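Local coordinates for Oxidored_FMN domain-containing protein ([Pseudomonas] geniculata N1, PDB 6L6J) that probably oxidises the amine 6-hydroxypseudooxynicotine, as a flavoprotein amine oxidase that carries FMN, a [4Fe-4S] cluster and a bound ADP, at residues Gly396-Leu401 with Trp423-Leu427. Coordinates in Å, arbitrary orientation, origin at the centre of the assembly. Residue numbers count along the deposited sequence, not the author numbering.
With ADP (adenosine-5'-diphosphate), chain D.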
ATOM      1  N   GLY A 396      24.426  -5.634   2.791  1.00 33.54           N
ATOM      2  CA  GLY A 396      23.631  -6.313   1.750  1.00 35.62           C
ATOM      3  C   GLY A 396      22.146  -6.277   2.040  1.00 32.63           C
ATOM      4  O   GLY A 396      21.430  -7.052   1.411  1.00 33.98           O
ATOM      5  N   GLY A 397      21.702  -5.397   2.937  1.00 31.22           N
ATOM      6  CA  GLY A 397      20.269  -5.164   3.212  1.00 30.47           C
ATOM      7  C   GLY A 397      19.612  -4.335   2.113  1.00 31.16           C
ATOM      8  O   GLY A 397      20.261  -3.960   1.128  1.00 33.84           O
ATOM      9  N   PRO A 398      18.313  -3.991   2.243  1.00 27.81           N
ATOM     10  CA  PRO A 398      17.629  -3.204   1.220  1.00 27.48           C
ATOM     11  C   PRO A 398      18.225  -1.799   1.027  1.00 30.47           C
ATOM     12  O   PRO A 398      18.132  -1.272  -0.091  1.00 33.58           O
ATOM     13  CB  PRO A 398      16.176  -3.112   1.705  1.00 27.22           C
ATOM     14  CG  PRO A 398      16.210  -3.502   3.161  1.00 27.42           C
ATOM     15  CD  PRO A 398      17.453  -4.339   3.373  1.00 27.33           C
ATOM     16  N   ALA A 399      18.824  -1.217   2.077  1.00 29.22           N
ATOM     17  CA  ALA A 399      19.492   0.106   2.011  1.00 28.75           C
ATOM     18  C   ALA A 399      20.669   0.006   1.051  1.00 27.68           C
ATOM     19  O   ALA A 399      20.611   0.642  -0.003  1.00 29.90           O
ATOM     20  CB  ALA A 399      19.928   0.587   3.382  1.00 29.89           C
ATOM     21  N   GLY A 400      21.664  -0.816   1.392  1.00 30.05           N
ATOM     22  CA  GLY A 400      22.839  -1.104   0.543  1.00 31.69           C
ATOM     23  C   GLY A 400      22.456  -1.398  -0.908  1.00 33.94           C
ATOM     24  O   GLY A 400      22.993  -0.721  -1.829  1.00 36.04           O
ATOM     25  N   LEU A 401      21.558  -2.361  -1.113  1.00 32.90           N
ATOM     26  CA  LEU A 401      21.188  -2.875  -2.457  1.00 34.37           C
ATOM     27  C   LEU A 401      20.575  -1.759  -3.293  1.00 35.32           C
ATOM     28  O   LEU A 401      20.774  -1.780  -4.529  1.00 38.84           O
ATOM     29  CB  LEU A 401      20.188  -4.028  -2.321  1.00 33.24           C
ATOM     30  CG  LEU A 401      20.790  -5.341  -1.853  1.00 34.25           C
ATOM     31  CD1 LEU A 401      19.692  -6.345  -1.541  1.00 36.25           C
ATOM     32  CD2 LEU A 401      21.750  -5.890  -2.897  1.00 34.41           C
ATOM     33  N   TRP A 423      22.368 -12.403   0.062  1.00 35.21           N
ATOM     34  CA  TRP A 423      21.985 -10.971  -0.067  1.00 33.72           C
ATOM     35  C   TRP A 423      20.618 -10.784   0.594  1.00 31.32           C
ATOM     36  O   TRP A 423      19.790 -11.700   0.474  1.00 30.89           O
ATOM     37  CB  TRP A 423      21.977 -10.542  -1.541  1.00 33.39           C
ATOM     38  CG  TRP A 423      23.339 -10.586  -2.149  1.00 35.31           C
ATOM     39  CD1 TRP A 423      23.820 -11.501  -3.043  1.00 35.00           C
ATOM     40  CD2 TRP A 423      24.429  -9.691  -1.855  1.00 35.85           C
ATOM     41  NE1 TRP A 423      25.132 -11.237  -3.332  1.00 35.03           N
ATOM     42  CE2 TRP A 423      25.528 -10.127  -2.624  1.00 35.73           C
ATOM     43  CE3 TRP A 423      24.577  -8.572  -1.031  1.00 34.54           C
ATOM     44  CZ2 TRP A 423      26.758  -9.478  -2.578  1.00 34.38           C
ATOM     45  CZ3 TRP A 423      25.796  -7.940  -0.982  1.00 35.31           C
ATOM     46  CH2 TRP A 423      26.871  -8.389  -1.750  1.00 34.94           C
ATOM     47  N   GLY A 424      20.421  -9.663   1.290  1.00 30.14           N
ATOM     48  CA  GLY A 424      19.111  -9.264   1.852  1.00 30.84           C
ATOM     49  C   GLY A 424      19.183  -8.710   3.271  1.00 30.27           C
ATOM     50  O   GLY A 424      18.145  -8.277   3.784  1.00 30.22           O
ATOM     51  N   GLY A 425      20.354  -8.697   3.902  1.00 31.76           N
ATOM     52  CA  GLY A 425      20.478  -8.258   5.303  1.00 31.52           C
ATOM     53  C   GLY A 425      19.319  -8.785   6.131  1.00 30.38           C
ATOM     54  O   GLY A 425      19.112 -10.010   6.140  1.00 27.99           O
ATOM     55  N   ARG A 426      18.554  -7.882   6.751  1.00 30.88           N
ATOM     56  CA  ARG A 426      17.440  -8.212   7.681  1.00 28.67           C
ATOM     57  C   ARG A 426      16.402  -9.081   6.964  1.00 28.61           C
ATOM     58  O   ARG A 426      15.747  -9.893   7.640  1.00 31.13           O
ATOM     59  CB  ARG A 426      16.796  -6.947   8.230  1.00 26.83           C
ATOM     60  CG  ARG A 426      16.150  -6.070   7.167  1.00 28.58           C
ATOM     61  CD  ARG A 426      15.737  -4.724   7.749  1.00 27.62           C
ATOM     62  NE  ARG A 426      14.577  -4.866   8.602  1.00 25.81           N
ATOM     63  CZ  ARG A 426      14.009  -3.888   9.276  1.00 26.49           C
ATOM     64  NH1 ARG A 426      14.509  -2.663   9.218  1.00 28.29           N
ATOM     65  NH2 ARG A 426      12.941  -4.142  10.019  1.00 25.26           N
ATOM     66  N   LEU A 427      16.291  -8.960   5.645  1.00 28.78           N
ATOM     67  CA  LEU A 427      15.275  -9.710   4.850  1.00 31.59           C
ATOM     68  C   LEU A 427      15.674 -11.169   4.607  1.00 32.52           C
ATOM     69  O   LEU A 427      14.752 -11.952   4.335  1.00 34.07           O
ATOM     70  CB  LEU A 427      15.001  -9.001   3.528  1.00 31.26           C
ATOM     71  CG  LEU A 427      14.149  -7.737   3.654  1.00 31.35           C
ATOM     72  CD1 LEU A 427      13.999  -7.071   2.286  1.00 30.78           C
ATOM     73  CD2 LEU A 427      12.794  -8.063   4.271  1.00 27.84           C
TER
HETATM   74  PB  ADP D 703      19.111  -1.988   6.212  1.00 31.73           P
HETATM   75  O1B ADP D 703      19.583  -2.353   4.823  1.00 30.66           O
HETATM   76  O2B ADP D 703      17.591  -2.022   6.367  1.00 29.63           O
HETATM   77  O3B ADP D 703      19.725  -0.704   6.708  1.00 34.39           O
HETATM   78  PA  ADP D 703      20.017  -4.627   7.109  1.00 30.59           P
HETATM   79  O1A ADP D 703      19.026  -5.208   6.157  1.00 29.62           O
HETATM   80  O2A ADP D 703      20.062  -5.142   8.499  1.00 29.48           O
HETATM   81  O3A ADP D 703      19.710  -3.072   7.228  1.00 31.62           O
HETATM   82  O5' ADP D 703      21.482  -4.639   6.435  1.00 31.25           O
HETATM   83  C5' ADP D 703      22.692  -4.801   7.212  1.00 30.95           C
HETATM   84  C4' ADP D 703      23.581  -5.826   6.551  1.00 32.04           C
HETATM   85  O4' ADP D 703      24.959  -5.374   6.650  1.00 32.12           O
HETATM   86  C3' ADP D 703      23.567  -7.225   7.193  1.00 34.70           C
HETATM   87  O3' ADP D 703      23.749  -8.276   6.252  1.00 30.89           O
HETATM   88  C2' ADP D 703      24.765  -7.127   8.144  1.00 36.46           C
HETATM   89  O2' ADP D 703      25.258  -8.357   8.636  1.00 35.78           O
HETATM   90  C1' ADP D 703      25.731  -6.414   7.204  1.00 36.10           C
HETATM   91  N9  ADP D 703      26.932  -5.886   7.852  1.00 37.54           N
HETATM   92  C8  ADP D 703      27.044  -5.315   9.099  1.00 36.13           C
HETATM   93  N7  ADP D 703      28.270  -4.965   9.397  1.00 37.43           N
HETATM   94  C5  ADP D 703      29.021  -5.349   8.288  1.00 39.11           C
HETATM   95  C6  ADP D 703      30.397  -5.255   7.976  1.00 38.91           C
HETATM   96  N6  ADP D 703      31.302  -4.710   8.777  1.00 36.06           N
HETATM   97  N1  ADP D 703      30.811  -5.729   6.774  1.00 40.13           N
HETATM   98  C2  ADP D 703      29.897  -6.261   5.955  1.00 38.08           C
HETATM   99  N3  ADP D 703      28.587  -6.395   6.137  1.00 36.26           N
HETATM  100  C4  ADP D 703      28.204  -5.916   7.330  1.00 35.85           C
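Dinucleotide-binding folds hold a diphosphate on glycine-rich backbone, and here two glycine-rich loops, 396-397 and 423-425, meet beside ADP. Trp423, Gly396 and Pro398 lose the most surface to the contact. The CA of Gly396 lies 3.7 Å from CE3 at the edge of the Trp423 indole, so close that a CB there would clash with the ring. Leu401 adds its CD2 at 4.3 Å from the same CE3. Beside the indole, Gly424 N donates a 2.8 Å hydrogen bond to Gly396 O, tying the loops together. The CA atoms of Gly397 and Gly425 then pass within 3.7 Å, and a CB on either residue would run into ADP O1A. Pro398, in the first turn of its helix, sets CG 4.3 Å from Leu427 CD1. Two backbone amides point at the diphosphate: Ala399 N donates to ADP O1B (3.1 Å) and Arg426 N to ADP O1A (2.8 Å), while the Arg426 guanidinium forms salt bridges with Asp646 and Glu430. Gly397 and Gly400 are consistent with a Rossmann-type GxGxxG motif, which runs from the loop after strand 390-394 into helix 398-410. Trp423 and Leu401 rest on Ile416 of neighbouring strand 413-417, and Pro398 and Leu427 pack against helices 441-450 and 653-666.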